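Local coordinates for Lmo2184 protein (Listeria monocytogenes serovar 1/2a, PDB 5JOQ), which probably binds haem as the lipoprotein, substrate-binding component of an ABC transporter serving iron uptake, at residues Pro35-Thr40 with Met93-Lys98; Glu46-Leu51 with Lys131-Lys136; Asp222-Ala227 with Asn258-Leu263; Lys165-Leu170 with Lys285-Asn290; Thr121-Met126 with His185-Asp190. One frame throughout, in Å; residues are numbered along the deposited sequence. Where two conformers were deposited one is given.

Interaction 1: Pro35-Thr40 with Met93-Lys98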
# COMPACT_ATOMS: atom_id res chain seq x y z
N PRO A 35 -29.49 23.23 -4.80
CA PRO A 35 -28.50 22.86 -5.81
C PRO A 35 -28.11 21.41 -5.64
O PRO A 35 -28.09 20.87 -4.53
CB PRO A 35 -27.33 23.80 -5.53
CG PRO A 35 -27.49 24.17 -4.09
CD PRO A 35 -28.96 24.22 -3.84
N LYS A 36 -27.83 20.76 -6.76
CA LYS A 36 -27.37 19.37 -6.77
C LYS A 36 -25.85 19.37 -6.84
O LYS A 36 -25.27 19.75 -7.86
CB LYS A 36 -27.99 18.62 -7.95
CG LYS A 36 -29.51 18.68 -7.96
CD LYS A 36 -30.12 17.48 -8.69
CE LYS A 36 -29.71 17.44 -10.15
NZ LYS A 36 -30.32 18.54 -10.96
N ILE A 37 -25.20 18.94 -5.76
CA ILE A 37 -23.76 19.07 -5.60
C ILE A 37 -23.13 17.68 -5.49
O ILE A 37 -23.62 16.85 -4.72
CB ILE A 37 -23.40 19.92 -4.37
CG1 ILE A 37 -24.10 21.28 -4.42
CG2 ILE A 37 -21.88 20.07 -4.27
CD1 ILE A 37 -24.00 22.10 -3.09
N VAL A 38 -22.04 17.44 -6.21
CA VAL A 38 -21.22 16.24 -6.03
C VAL A 38 -19.91 16.63 -5.36
O VAL A 38 -19.18 17.49 -5.85
CB VAL A 38 -20.96 15.53 -7.37
CG1 VAL A 38 -19.93 14.40 -7.19
CG2 VAL A 38 -22.26 14.96 -7.89
N ALA A 39 -19.61 16.02 -4.21
CA ALA A 39 -18.31 16.19 -3.57
C ALA A 39 -17.42 15.00 -3.91
O ALA A 39 -17.82 13.86 -3.67
CB ALA A 39 -18.46 16.30 -2.05
N THR A 40 -16.23 15.25 -4.47
CA THR A 40 -15.38 14.14 -4.90
C THR A 40 -14.25 13.80 -3.94
O THR A 40 -13.44 12.91 -4.25
CB THR A 40 -14.76 14.39 -6.28
OG1 THR A 40 -13.85 15.49 -6.17
CG2 THR A 40 -15.83 14.74 -7.31
N MET A 93 -23.08 21.34 -9.72
CA MET A 93 -21.68 21.63 -9.44
C MET A 93 -20.98 20.36 -8.97
O MET A 93 -21.53 19.60 -8.18
CB MET A 93 -21.57 22.72 -8.36
CG MET A 93 -20.11 23.10 -7.99
SD MET A 93 -19.23 23.81 -9.41
CE MET A 93 -20.32 25.18 -9.89
N VAL A 94 -19.76 20.14 -9.47
CA VAL A 94 -18.88 19.07 -9.00
C VAL A 94 -17.69 19.74 -8.33
O VAL A 94 -17.09 20.65 -8.92
CB VAL A 94 -18.43 18.17 -10.17
CG1 VAL A 94 -17.49 17.06 -9.67
CG2 VAL A 94 -19.65 17.57 -10.94
N LEU A 95 -17.35 19.33 -7.11
CA LEU A 95 -16.28 19.96 -6.33
C LEU A 95 -15.06 19.04 -6.25
O LEU A 95 -15.16 17.89 -5.81
CB LEU A 95 -16.75 20.31 -4.92
CG LEU A 95 -17.96 21.25 -4.79
CD1 LEU A 95 -18.27 21.39 -3.32
CD2 LEU A 95 -17.67 22.65 -5.38
N SER A 96 -13.90 19.56 -6.65
CA SER A 96 -12.64 18.82 -6.57
C SER A 96 -11.61 19.81 -6.01
O SER A 96 -11.98 20.86 -5.46
CB SER A 96 -12.26 18.25 -7.94
OG SER A 96 -11.02 17.53 -7.91
N THR A 97 -10.32 19.50 -6.16
CA THR A 97 -9.27 20.37 -5.62
C THR A 97 -8.34 20.86 -6.72
O THR A 97 -8.16 20.21 -7.78
CB THR A 97 -8.43 19.66 -4.54
OG1 THR A 97 -7.71 18.56 -5.14
CG2 THR A 97 -9.30 19.16 -3.35
N LYS A 98 -7.68 21.98 -6.43
CA LYS A 98 -6.68 22.55 -7.33
C LYS A 98 -5.59 21.54 -7.65
O LYS A 98 -5.11 21.48 -8.80
CB LYS A 98 -6.04 23.78 -6.67
CG LYS A 98 -5.69 24.91 -7.60
CD LYS A 98 -6.96 25.70 -7.99
CE LYS A 98 -6.78 26.45 -9.31
NZ LYS A 98 -8.08 26.64 -10.04
O HOH W 1 -11.24 15.07 -6.75
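Met93 begins its strand beside Ile37, and the two chains run parallel as neighbouring strands of the N-terminal alpha/beta lobe of a solute-binding protein, with 115-118 following 93-97; the directions of the short strands differ by 20° and their axes come within 4.8 Å. Met93 bonds through both of its backbone polar atoms. Its N gives a rather long bond to Lys36 O (3.3 Å), while its O accepts from Val38 N at 3.0 Å and also faces the CA-H of Ile37. Val94, paired with Val38, turns its own backbone bonds to Glu114 and Asp116, joining the third strand. Its CG1 stands anti to the backbone N (chi1 179°) and meets Thr40 CG2 at 3.7 Å, the two side chains crossing at about a right angle. Leu95 returns to the face that carries Met93, Ile37 and Ala39. There Leu95 CD1 rests on Ile37 CG2 at 4.0 Å, under Ile44 and Met48 of helix 42-50 and Leu133 of helix 123-136. The amide N of Leu95 bonds to Val38 O (2.9 Å). Its O takes two donors from a single residue: Thr40 N donates to it, and Thr40 OG1 comes in at 2.8 Å with a bent C=O...donor angle of 136°. At Ser96 a water bridges the two hydroxyls, bonded to Ser96 OG and donating to Thr40 OG1 at 2.7 Å.

Interaction 2: Glu46-Leu51 with Lys131-Lys136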
# COMPACT_ATOMS: atom_id res chain seq x y z
N GLU A 46 -16.73 16.58 4.26
CA GLU A 46 -16.79 17.06 5.65
C GLU A 46 -17.13 18.55 5.72
O GLU A 46 -17.88 18.99 6.61
CB GLU A 46 -15.45 16.78 6.34
CG GLU A 46 -15.17 15.26 6.46
CD GLU A 46 -13.75 14.96 6.96
OE1 GLU A 46 -12.85 15.83 6.85
OE2 GLU A 46 -13.55 13.84 7.47
N ILE A 47 -16.59 19.34 4.79
CA ILE A 47 -16.94 20.76 4.76
C ILE A 47 -18.42 20.93 4.43
O ILE A 47 -19.11 21.75 5.04
CB ILE A 47 -16.03 21.52 3.77
CG1 ILE A 47 -14.63 21.70 4.42
CG2 ILE A 47 -16.64 22.89 3.41
CD1 ILE A 47 -13.53 22.08 3.41
N MET A 48 -18.92 20.16 3.46
CA MET A 48 -20.34 20.27 3.11
C MET A 48 -21.24 19.95 4.30
O MET A 48 -22.30 20.57 4.50
CB MET A 48 -20.64 19.31 1.94
CG MET A 48 -19.92 19.64 0.64
SD MET A 48 -20.68 21.09 -0.12
CE MET A 48 -19.41 22.19 0.16
N ASP A 49 -20.83 18.98 5.13
CA ASP A 49 -21.59 18.67 6.33
C ASP A 49 -21.63 19.86 7.29
O ASP A 49 -22.67 20.17 7.87
CB ASP A 49 -21.00 17.44 7.01
CG ASP A 49 -21.69 17.10 8.33
OD1 ASP A 49 -22.93 16.91 8.33
OD2 ASP A 49 -21.00 17.03 9.37
N LYS A 50 -20.48 20.51 7.52
CA LYS A 50 -20.44 21.66 8.42
C LYS A 50 -21.24 22.82 7.85
O LYS A 50 -21.74 23.65 8.62
CB LYS A 50 -19.00 22.12 8.68
CG LYS A 50 -18.14 21.06 9.42
CD LYS A 50 -18.58 20.85 10.85
CE LYS A 50 -17.62 19.82 11.53
NZ LYS A 50 -18.23 19.16 12.71
N LEU A 51 -21.35 22.90 6.52
CA LEU A 51 -22.16 23.94 5.88
C LEU A 51 -23.63 23.57 5.79
O LEU A 51 -24.43 24.38 5.27
CB LEU A 51 -21.62 24.25 4.48
CG LEU A 51 -20.21 24.86 4.45
CD1 LEU A 51 -19.83 25.27 3.03
CD2 LEU A 51 -20.03 26.05 5.42
N LYS A 131 -15.31 30.25 2.78
CA LYS A 131 -16.08 31.49 2.62
C LYS A 131 -16.81 31.51 1.28
O LYS A 131 -17.99 31.88 1.20
CB LYS A 131 -15.13 32.69 2.75
CG LYS A 131 -15.75 34.06 2.44
CD LYS A 131 -14.69 35.21 2.56
CE LYS A 131 -15.29 36.66 2.26
NZ LYS A 131 -14.30 37.84 2.55
N ASN A 132 -16.11 31.16 0.20
CA ASN A 132 -16.72 31.26 -1.14
C ASN A 132 -17.84 30.22 -1.34
O ASN A 132 -18.84 30.51 -2.01
CB ASN A 132 -15.62 31.13 -2.20
CG ASN A 132 -14.66 32.36 -2.20
OD1 ASN A 132 -14.97 33.39 -1.62
ND2 ASN A 132 -13.52 32.24 -2.85
N LEU A 133 -17.68 29.03 -0.77
CA LEU A 133 -18.76 28.04 -0.78
C LEU A 133 -19.99 28.54 -0.04
O LEU A 133 -21.14 28.33 -0.49
CB LEU A 133 -18.28 26.73 -0.14
CG LEU A 133 -17.27 25.89 -0.96
CD1 LEU A 133 -16.68 24.84 -0.06
CD2 LEU A 133 -18.00 25.26 -2.22
N GLY A 134 -19.79 29.19 1.11
CA GLY A 134 -20.90 29.84 1.81
C GLY A 134 -21.66 30.80 0.92
O GLY A 134 -22.90 30.80 0.87
N ALA A 135 -20.92 31.68 0.23
CA ALA A 135 -21.57 32.63 -0.68
C ALA A 135 -22.25 31.91 -1.84
O ALA A 135 -23.35 32.29 -2.25
CB ALA A 135 -20.54 33.62 -1.22
N LYS A 136 -21.59 30.90 -2.40
CA LYS A 136 -22.14 30.26 -3.59
C LYS A 136 -23.43 29.51 -3.28
O LYS A 136 -24.36 29.51 -4.08
CB LYS A 136 -21.09 29.32 -4.20
CG LYS A 136 -21.47 28.80 -5.58
CD LYS A 136 -20.26 28.16 -6.26
CE LYS A 136 -20.61 27.62 -7.66
NZ LYS A 136 -21.35 28.60 -8.55
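No ring, carboxylate or other flat group takes part where Leu133 meets Ile47, Met48 and Leu51, so there are no faces or edges to assign: the contact consists of branched and thioether side chains packed against one another. Leu133 is the side chain that all three touch, and each crosses it at about a right angle. Its CD1 methyl receives two partners, Met48 CE at 3.8 Å and Ile47 CG2 at 4.0 Å, whereas its CB is covered from another direction by Leu51 CD1 at 3.8 Å. Met48 reaches Leu133 by bending: chi2 of -74° turns SD, and a further bend at chi3 (109°) brings CE up against both Leu133 methyls, 4.1 Å from CD2. Gly134 adds only its backbone, with Leu51 CD1 4.4 Å from its N; here the CA atoms of Leu51 and Gly134 approach to 7.3 Å. All five touching residues are buried. Ala143 of helix 140-161 covers Leu51, and Leu95 of the sheet underlies both Met48 and Leu133. Two helices packed on the same face of a parallel sheet, their apolar side chains meeting above strand 93-97, are the usual layering of a three-layered alpha/beta lobe in a substrate-binding protein.

Interaction 3: Asp222-Ala227 with Asn258-Leu263. With CIT (citric acid), chain B.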
# COMPACT_ATOMS: atom_id res chain seq x y z
N ASP A 222 17.39 20.66 11.91
CA ASP A 222 17.23 20.13 13.26
C ASP A 222 16.34 18.89 13.26
O ASP A 222 16.58 17.92 13.99
CB ASP A 222 16.60 21.19 14.15
CG ASP A 222 17.54 22.36 14.41
OD1 ASP A 222 18.73 22.11 14.60
OD2 ASP A 222 17.07 23.52 14.40
N ILE A 223 15.28 18.92 12.46
CA ILE A 223 14.23 17.90 12.45
C ILE A 223 13.95 17.49 11.02
O ILE A 223 13.92 18.34 10.12
CB ILE A 223 12.94 18.45 13.08
CG1 ILE A 223 13.15 18.77 14.56
CG2 ILE A 223 11.75 17.48 12.87
CD1 ILE A 223 12.00 19.67 15.16
N ILE A 224 13.71 16.19 10.80
CA ILE A 224 13.20 15.73 9.50
C ILE A 224 11.82 15.13 9.71
O ILE A 224 11.62 14.36 10.65
CB ILE A 224 14.14 14.70 8.84
CG1 ILE A 224 15.54 15.33 8.61
CG2 ILE A 224 13.50 14.17 7.51
CD1 ILE A 224 16.60 14.29 8.18
N LEU A 225 10.85 15.56 8.88
CA LEU A 225 9.49 15.04 8.85
C LEU A 225 9.29 14.30 7.54
O LEU A 225 9.76 14.76 6.50
CB LEU A 225 8.43 16.16 8.95
CG LEU A 225 8.55 17.14 10.12
CD1 LEU A 225 7.39 18.16 10.06
CD2 LEU A 225 8.56 16.38 11.48
N ARG A 226 8.60 13.15 7.59
CA ARG A 226 8.35 12.35 6.39
C ARG A 226 6.86 12.05 6.27
O ARG A 226 6.19 11.81 7.27
CB ARG A 226 9.13 11.00 6.42
CG ARG A 226 10.68 11.17 6.45
CD ARG A 226 11.38 9.75 6.45
NE ARG A 226 11.00 8.98 7.65
CZ ARG A 226 11.85 8.26 8.37
NH1 ARG A 226 13.13 8.20 8.00
NH2 ARG A 226 11.44 7.62 9.46
N ALA A 227 6.35 12.08 5.05
CA ALA A 227 4.95 11.74 4.78
C ALA A 227 4.91 10.75 3.62
O ALA A 227 5.46 11.02 2.55
CB ALA A 227 4.12 12.99 4.42
N ASN A 258 18.03 11.22 16.45
CA ASN A 258 16.70 10.62 16.57
C ASN A 258 15.60 11.69 16.49
O ASN A 258 14.63 11.67 17.24
CB ASN A 258 16.57 9.80 17.87
CG ASN A 258 15.29 8.96 17.92
OD1 ASN A 258 14.83 8.41 16.90
ND2 ASN A 258 14.69 8.87 19.12
N ARG A 259 15.78 12.64 15.57
CA ARG A 259 14.82 13.71 15.33
C ARG A 259 14.18 13.57 13.95
O ARG A 259 14.03 14.55 13.21
CB ARG A 259 15.51 15.07 15.49
CG ARG A 259 16.28 15.25 16.84
CD ARG A 259 16.69 16.72 17.12
NE ARG A 259 15.53 17.59 17.39
CZ ARG A 259 15.59 18.90 17.63
NH1 ARG A 259 16.76 19.51 17.64
NH2 ARG A 259 14.48 19.60 17.87
N VAL A 260 13.81 12.34 13.58
CA VAL A 260 13.13 12.06 12.33
C VAL A 260 11.76 11.49 12.68
O VAL A 260 11.68 10.53 13.45
CB VAL A 260 13.92 11.07 11.46
CG1 VAL A 260 13.21 10.88 10.09
CG2 VAL A 260 15.38 11.52 11.30
N TYR A 261 10.69 12.10 12.15
CA TYR A 261 9.33 11.69 12.47
C TYR A 261 8.60 11.29 11.21
O TYR A 261 8.69 11.98 10.19
CB TYR A 261 8.56 12.84 13.16
CG TYR A 261 9.22 13.29 14.42
CD1 TYR A 261 10.17 14.29 14.40
CD2 TYR A 261 8.89 12.71 15.64
CE1 TYR A 261 10.81 14.72 15.58
CE2 TYR A 261 9.52 13.13 16.85
CZ TYR A 261 10.50 14.12 16.80
OH TYR A 261 11.14 14.55 17.95
N ASP A 262 7.80 10.24 11.30
CA ASP A 262 6.85 9.91 10.25
C ASP A 262 5.51 10.53 10.59
O ASP A 262 4.97 10.31 11.68
CB ASP A 262 6.72 8.39 10.13
CG ASP A 262 7.96 7.79 9.56
OD1 ASP A 262 8.31 8.20 8.44
OD2 ASP A 262 8.61 6.97 10.26
N LEU A 263 4.99 11.33 9.68
CA LEU A 263 3.73 12.02 9.94
C LEU A 263 2.59 11.03 9.77
O LEU A 263 2.48 10.37 8.73
CB LEU A 263 3.57 13.20 8.99
CG LEU A 263 4.61 14.31 9.14
CD1 LEU A 263 4.33 15.38 8.07
CD2 LEU A 263 4.55 14.97 10.55
C1 CIT B . 15.95 22.77 18.03
O1 CIT B . 15.02 21.99 18.34
O2 CIT B . 17.05 22.27 17.72
C2 CIT B . 15.72 24.28 18.03
C3 CIT B . 16.98 25.09 18.35
O7 CIT B . 17.65 25.33 17.08
C4 CIT B . 16.62 26.45 18.96
C5 CIT B . 17.86 27.29 19.24
O3 CIT B . 18.62 27.03 20.20
O4 CIT B . 18.13 28.28 18.53
C6 CIT B . 17.88 24.32 19.31
O5 CIT B . 17.56 24.22 20.52
O6 CIT B . 18.93 23.75 18.93
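Arg226 and Asp262, directly paired across two parallel strands, form a side-on salt bridge. Arg226 NE reaches Asp262 OD1 at 2.9 Å and NH2 reaches OD2 at 3.0 Å, each oxygen being met on its syn side; the guanidinium and carboxylate planes lie 21° apart. A bend at chi3 (-62°) turns NE toward the aspartate. Val260 CG1 sits over the centre of one guanidinium face, 3.4 Å from CZ. Beyond the pair, Asp240 of helix 233-245 bonds the same NH2 and Phe243 makes a cation-pi contact, so the arginine ties strand and helix together. That helix belongs to a beta-alpha-beta crossover: strand 223-227 passes through helices to the neighbouring parallel strand 260-262. Backbone bonds alternate regularly between them, ending with the straight Leu263 N to Arg226 O bond of 2.7 Å. At the other end Arg259 lays its side chain over the Asp222 carbonyl, with CD 3.4 Å from Asp222 O, and over Ile223 CG1 on the same guanidinium face. In one of its two conformers, so with some reserve, the guanidinium edge addresses a citrate, probably from the crystallisation liquor, and NH1 donates to citrate O2 at 2.8 Å. Asp222 OD2 accepts from Thr168 N. On the face of Leu225, Ile223 CG2 meets the edge of the Tyr261 ring at CD1, 3.9 Å away.

Interaction 4: Lys165-Leu170 with Lys285-Asn290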
# COMPACT_ATOMS: atom_id res chain seq x y z
N LYS A 165 12.14 29.28 20.72
CA LYS A 165 13.20 29.17 19.73
C LYS A 165 12.78 28.17 18.67
O LYS A 165 12.23 27.11 18.99
CB LYS A 165 14.52 28.73 20.39
CG LYS A 165 15.16 29.84 21.18
CD LYS A 165 16.60 29.50 21.55
CE LYS A 165 17.29 30.68 22.25
NZ LYS A 165 18.75 30.42 22.50
N LYS A 166 13.04 28.51 17.39
CA LYS A 166 12.42 27.76 16.30
C LYS A 166 13.41 26.77 15.71
O LYS A 166 14.55 27.16 15.41
CB LYS A 166 11.95 28.71 15.21
CG LYS A 166 10.91 29.77 15.74
CD LYS A 166 9.75 29.10 16.51
CE LYS A 166 8.57 30.09 16.70
NZ LYS A 166 8.94 31.32 17.50
N PRO A 167 13.00 25.53 15.49
CA PRO A 167 13.90 24.57 14.84
C PRO A 167 13.85 24.68 13.32
O PRO A 167 12.85 25.11 12.79
CB PRO A 167 13.28 23.24 15.23
CG PRO A 167 11.83 23.53 15.26
CD PRO A 167 11.69 24.93 15.75
N THR A 168 14.91 24.29 12.63
CA THR A 168 14.90 24.26 11.18
C THR A 168 14.32 22.87 10.83
O THR A 168 14.59 21.90 11.52
CB THR A 168 16.30 24.44 10.58
OG1 THR A 168 17.16 23.47 11.14
CG2 THR A 168 16.84 25.84 10.88
N VAL A 169 13.53 22.79 9.78
CA VAL A 169 12.89 21.55 9.40
C VAL A 169 13.01 21.16 7.93
O VAL A 169 12.89 21.99 7.07
CB VAL A 169 11.37 21.61 9.72
CG1 VAL A 169 10.68 20.29 9.45
CG2 VAL A 169 11.12 22.12 11.13
N LEU A 170 13.22 19.88 7.68
CA LEU A 170 13.26 19.36 6.33
C LEU A 170 12.03 18.45 6.22
O LEU A 170 11.84 17.57 7.03
CB LEU A 170 14.53 18.58 6.05
CG LEU A 170 14.49 17.67 4.84
CD1 LEU A 170 14.12 18.44 3.59
CD2 LEU A 170 15.80 16.94 4.65
N LYS A 285 3.71 19.46 18.87
CA LYS A 285 4.34 18.48 19.77
C LYS A 285 5.66 17.98 19.20
O LYS A 285 6.65 17.87 19.93
CB LYS A 285 3.40 17.30 20.02
CG LYS A 285 2.22 17.62 20.91
CD LYS A 285 1.35 16.40 21.16
CE LYS A 285 -0.01 16.82 21.72
NZ LYS A 285 -1.05 15.79 21.47
N MET A 286 5.68 17.67 17.91
CA MET A 286 6.89 17.16 17.28
C MET A 286 8.00 18.20 17.22
O MET A 286 9.17 17.87 17.39
CB MET A 286 6.57 16.68 15.86
CG MET A 286 5.92 15.31 15.83
SD MET A 286 5.52 14.80 14.15
CE MET A 286 4.21 15.90 13.74
N LEU A 287 7.65 19.46 16.94
CA LEU A 287 8.68 20.48 16.75
C LEU A 287 9.32 20.90 18.06
O LEU A 287 10.48 21.31 18.07
CB LEU A 287 8.09 21.71 16.05
CG LEU A 287 7.61 21.49 14.62
CD1 LEU A 287 7.28 22.87 13.95
CD2 LEU A 287 8.65 20.69 13.85
N TYR A 288 8.59 20.83 19.17
CA TYR A 288 9.10 21.35 20.45
C TYR A 288 9.17 20.33 21.58
O TYR A 288 9.95 20.54 22.51
CB TYR A 288 8.27 22.55 20.93
CG TYR A 288 8.18 23.61 19.86
CD1 TYR A 288 9.23 24.50 19.65
CD2 TYR A 288 7.08 23.68 19.02
CE1 TYR A 288 9.19 25.45 18.64
CE2 TYR A 288 7.02 24.61 17.99
CZ TYR A 288 8.08 25.51 17.81
OH TYR A 288 8.03 26.42 16.77
N ASP A 289 8.35 19.28 21.55
CA ASP A 289 8.34 18.31 22.66
C ASP A 289 9.54 17.38 22.61
O ASP A 289 10.04 16.97 23.67
CB ASP A 289 7.05 17.48 22.65
CG ASP A 289 5.84 18.24 23.19
OD1 ASP A 289 5.90 19.49 23.27
OD2 ASP A 289 4.82 17.58 23.52
N ASN A 290 10.00 17.01 21.41
CA ASN A 290 11.15 16.13 21.28
C ASN A 290 10.86 14.75 21.87
O ASN A 290 11.70 14.16 22.55
CB ASN A 290 12.38 16.75 21.97
CG ASN A 290 12.68 18.15 21.47
OD1 ASN A 290 12.31 18.52 20.35
ND2 ASN A 290 13.35 18.95 22.30
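Lys166, whose methylene chain touches Tyr288, has its NZ held by the carbonyl O of Lys164, with weak further bonds to the carbonyls of Val161 and Ala162. These lie at or just beyond the end of helix 140-161, where the partial negative charge of the helix would favour an ammonium group. A bend at chi2 (-52°) places CD 3.2 Å from Tyr288 OH, at the edge of the ring. That hydroxyl is bonded to Ala195 O. Lys165 O lies in the plane of the same ring, 3.5 Å from CE1. Pro167 approaches differently: its CD is 3.9 Å from Tyr288 CE1, the pyrrolidine crossing the tyrosine at about a right angle, while its CG lies 3.8 Å from Leu287 O. Leu287 CB in turn lies off-centre over a face of the neighbouring tyrosine ring, so Tyr288 is bounded on that side within its own helix. Farther along the strand, Val169 CG2 meets Leu287 CD2 at 3.9 Å, again crosswise. Ile223 of the adjacent strand packs on both Pro167 and Leu287. The C-terminal helix 276-288 thus covers the beginning of strand 168-173, the helix-on-sheet packing of the C-terminal alpha/beta lobe in this family of solute-binding proteins.

Interaction 5: Thr121-Met126 with His185-Asp190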
# COMPACT_ATOMS: atom_id res chain seq x y z
N THR A 121 -4.11 24.07 -0.75
CA THR A 121 -2.66 23.99 -0.53
C THR A 121 -2.19 24.72 0.73
O THR A 121 -1.02 24.60 1.07
CB THR A 121 -1.90 24.53 -1.74
OG1 THR A 121 -2.30 25.89 -2.02
CG2 THR A 121 -2.20 23.65 -3.00
N SER A 122 -3.06 25.49 1.40
CA SER A 122 -2.76 26.05 2.72
C SER A 122 -4.05 26.09 3.53
O SER A 122 -5.15 25.98 2.99
CB SER A 122 -2.15 27.47 2.61
OG SER A 122 -3.09 28.39 2.04
N ILE A 123 -3.92 26.28 4.84
CA ILE A 123 -5.14 26.47 5.64
C ILE A 123 -5.86 27.75 5.21
O ILE A 123 -7.08 27.76 5.07
CB ILE A 123 -4.81 26.48 7.15
CG1 ILE A 123 -4.24 25.09 7.57
CG2 ILE A 123 -6.07 26.86 8.00
CD1 ILE A 123 -3.85 25.03 9.07
N ALA A 124 -5.11 28.84 5.01
CA ALA A 124 -5.73 30.11 4.63
C ALA A 124 -6.48 29.98 3.31
O ALA A 124 -7.58 30.54 3.15
CB ALA A 124 -4.67 31.20 4.53
N SER A 125 -5.90 29.28 2.32
CA SER A 125 -6.61 29.10 1.06
C SER A 125 -7.86 28.27 1.27
O SER A 125 -8.91 28.60 0.72
CB SER A 125 -5.69 28.45 0.01
OG SER A 125 -4.75 29.44 -0.48
N MET A 126 -7.77 27.20 2.09
CA MET A 126 -8.98 26.43 2.40
C MET A 126 -10.06 27.31 3.03
O MET A 126 -11.24 27.19 2.71
CB MET A 126 -8.64 25.25 3.35
CG MET A 126 -9.87 24.40 3.68
SD MET A 126 -9.52 23.04 4.83
CE MET A 126 -9.11 23.96 6.34
N HIS A 185 4.93 26.15 0.22
CA HIS A 185 3.77 26.34 -0.67
C HIS A 185 2.82 25.16 -0.70
O HIS A 185 1.74 25.26 -1.32
CB HIS A 185 4.21 26.66 -2.11
CG HIS A 185 5.12 27.84 -2.19
ND1 HIS A 185 4.73 29.11 -1.81
CD2 HIS A 185 6.41 27.95 -2.57
CE1 HIS A 185 5.74 29.95 -1.95
NE2 HIS A 185 6.77 29.27 -2.43
N ALA A 186 3.17 24.04 -0.07
CA ALA A 186 2.29 22.90 0.06
C ALA A 186 1.71 22.85 1.47
O ALA A 186 2.24 23.47 2.39
CB ALA A 186 3.04 21.58 -0.25
N TYR A 187 0.64 22.06 1.64
CA TYR A 187 -0.10 22.09 2.90
C TYR A 187 0.75 21.66 4.09
O TYR A 187 0.71 22.28 5.16
CB TYR A 187 -1.34 21.21 2.78
CG TYR A 187 -2.02 20.87 4.11
CD1 TYR A 187 -2.56 21.89 4.92
CD2 TYR A 187 -2.14 19.55 4.54
CE1 TYR A 187 -3.20 21.60 6.13
CE2 TYR A 187 -2.79 19.24 5.73
CZ TYR A 187 -3.32 20.26 6.51
OH TYR A 187 -3.95 19.96 7.69
N ILE A 188 1.52 20.57 3.95
CA ILE A 188 2.34 20.16 5.09
C ILE A 188 3.39 21.23 5.37
O ILE A 188 3.73 21.47 6.53
CB ILE A 188 3.00 18.80 4.87
CG1 ILE A 188 1.96 17.69 4.62
CG2 ILE A 188 3.94 18.43 6.08
CD1 ILE A 188 1.08 17.43 5.78
N GLY A 189 3.92 21.89 4.34
CA GLY A 189 4.79 23.05 4.58
C GLY A 189 4.09 24.18 5.33
O GLY A 189 4.70 24.86 6.17
N ASP A 190 2.81 24.41 5.01
CA ASP A 190 2.04 25.42 5.73
C ASP A 190 1.90 25.06 7.21
O ASP A 190 1.98 25.93 8.08
CB ASP A 190 0.67 25.59 5.07
CG ASP A 190 -0.03 26.85 5.50
OD1 ASP A 190 0.64 27.91 5.51
OD2 ASP A 190 -1.22 26.81 5.84
O HOH W 2 -2.42 29.16 6.03
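Thr121 lies beside the start of helix 187-194: its O is 3.1 Å from Tyr187 N, but the angle is too poor for a hydrogen bond, and its CB is 3.7 Å from His185 O. Its hydroxyl is bonded to Asp119. Ser122 is the N-cap of helix 123-136. Its OG, placed between the backbone N and the carbonyl carbon (chi1 64°), accepts from Ser125 N at 3.0 Å, while its CB packs 3.4 Å from Asp190 OD2. Ile123 makes the direct polar link, its N donating to Asp190 OD2 at 2.9 Å with an N-H...O angle of 163°. The oxygen is met on its anti side, 33° out of the carboxylate plane. The Ile123 side chain serves a second partner: CG1 lies in the plane of the Tyr187 ring at its edge, 3.9 Å from CE1. Ala124 joins through a water that accepts from its N and donates to Asp190 OD2 at 2.6 Å. One carboxylate oxygen from helix 187-194 therefore takes up the first amide of helix 123-136 directly and the next through water. The partial positive charge of that helix start would be expected to favour an ionised Asp190. Around this junction Ala276 of helix 276-288 touches both Ile123 and Tyr187, and Leu191 and Leu194 of helix 187-194 also pack on Ile123, so three helices converge near the centre of the chain.

Interactions 1 and 2 lie on one side of the chain's centre, their own centres 11 Å apart, and touch through Leu95 with Met48 and Leu133; helix 42-50 directly follows strand 37-39. Interactions 3 and 4 lie on the other side, 10 Å apart, sharing one sheet through adjacent strands 168-173 and 223-227. Interactions 1 and 3 are 35 Å apart between centres, as expected for two lobes. Interaction 5 falls between, about 20 Å from interaction 1 and 19 Å from interaction 3 between centres, uses helix 123-136 as interaction 2 does, and meets interaction 3 at Leu263 and Ile188. Interactions 1 and 2 alternate along the chain, whereas 4 encloses 3. Interaction 5 thus lies where the two lobes appear to meet.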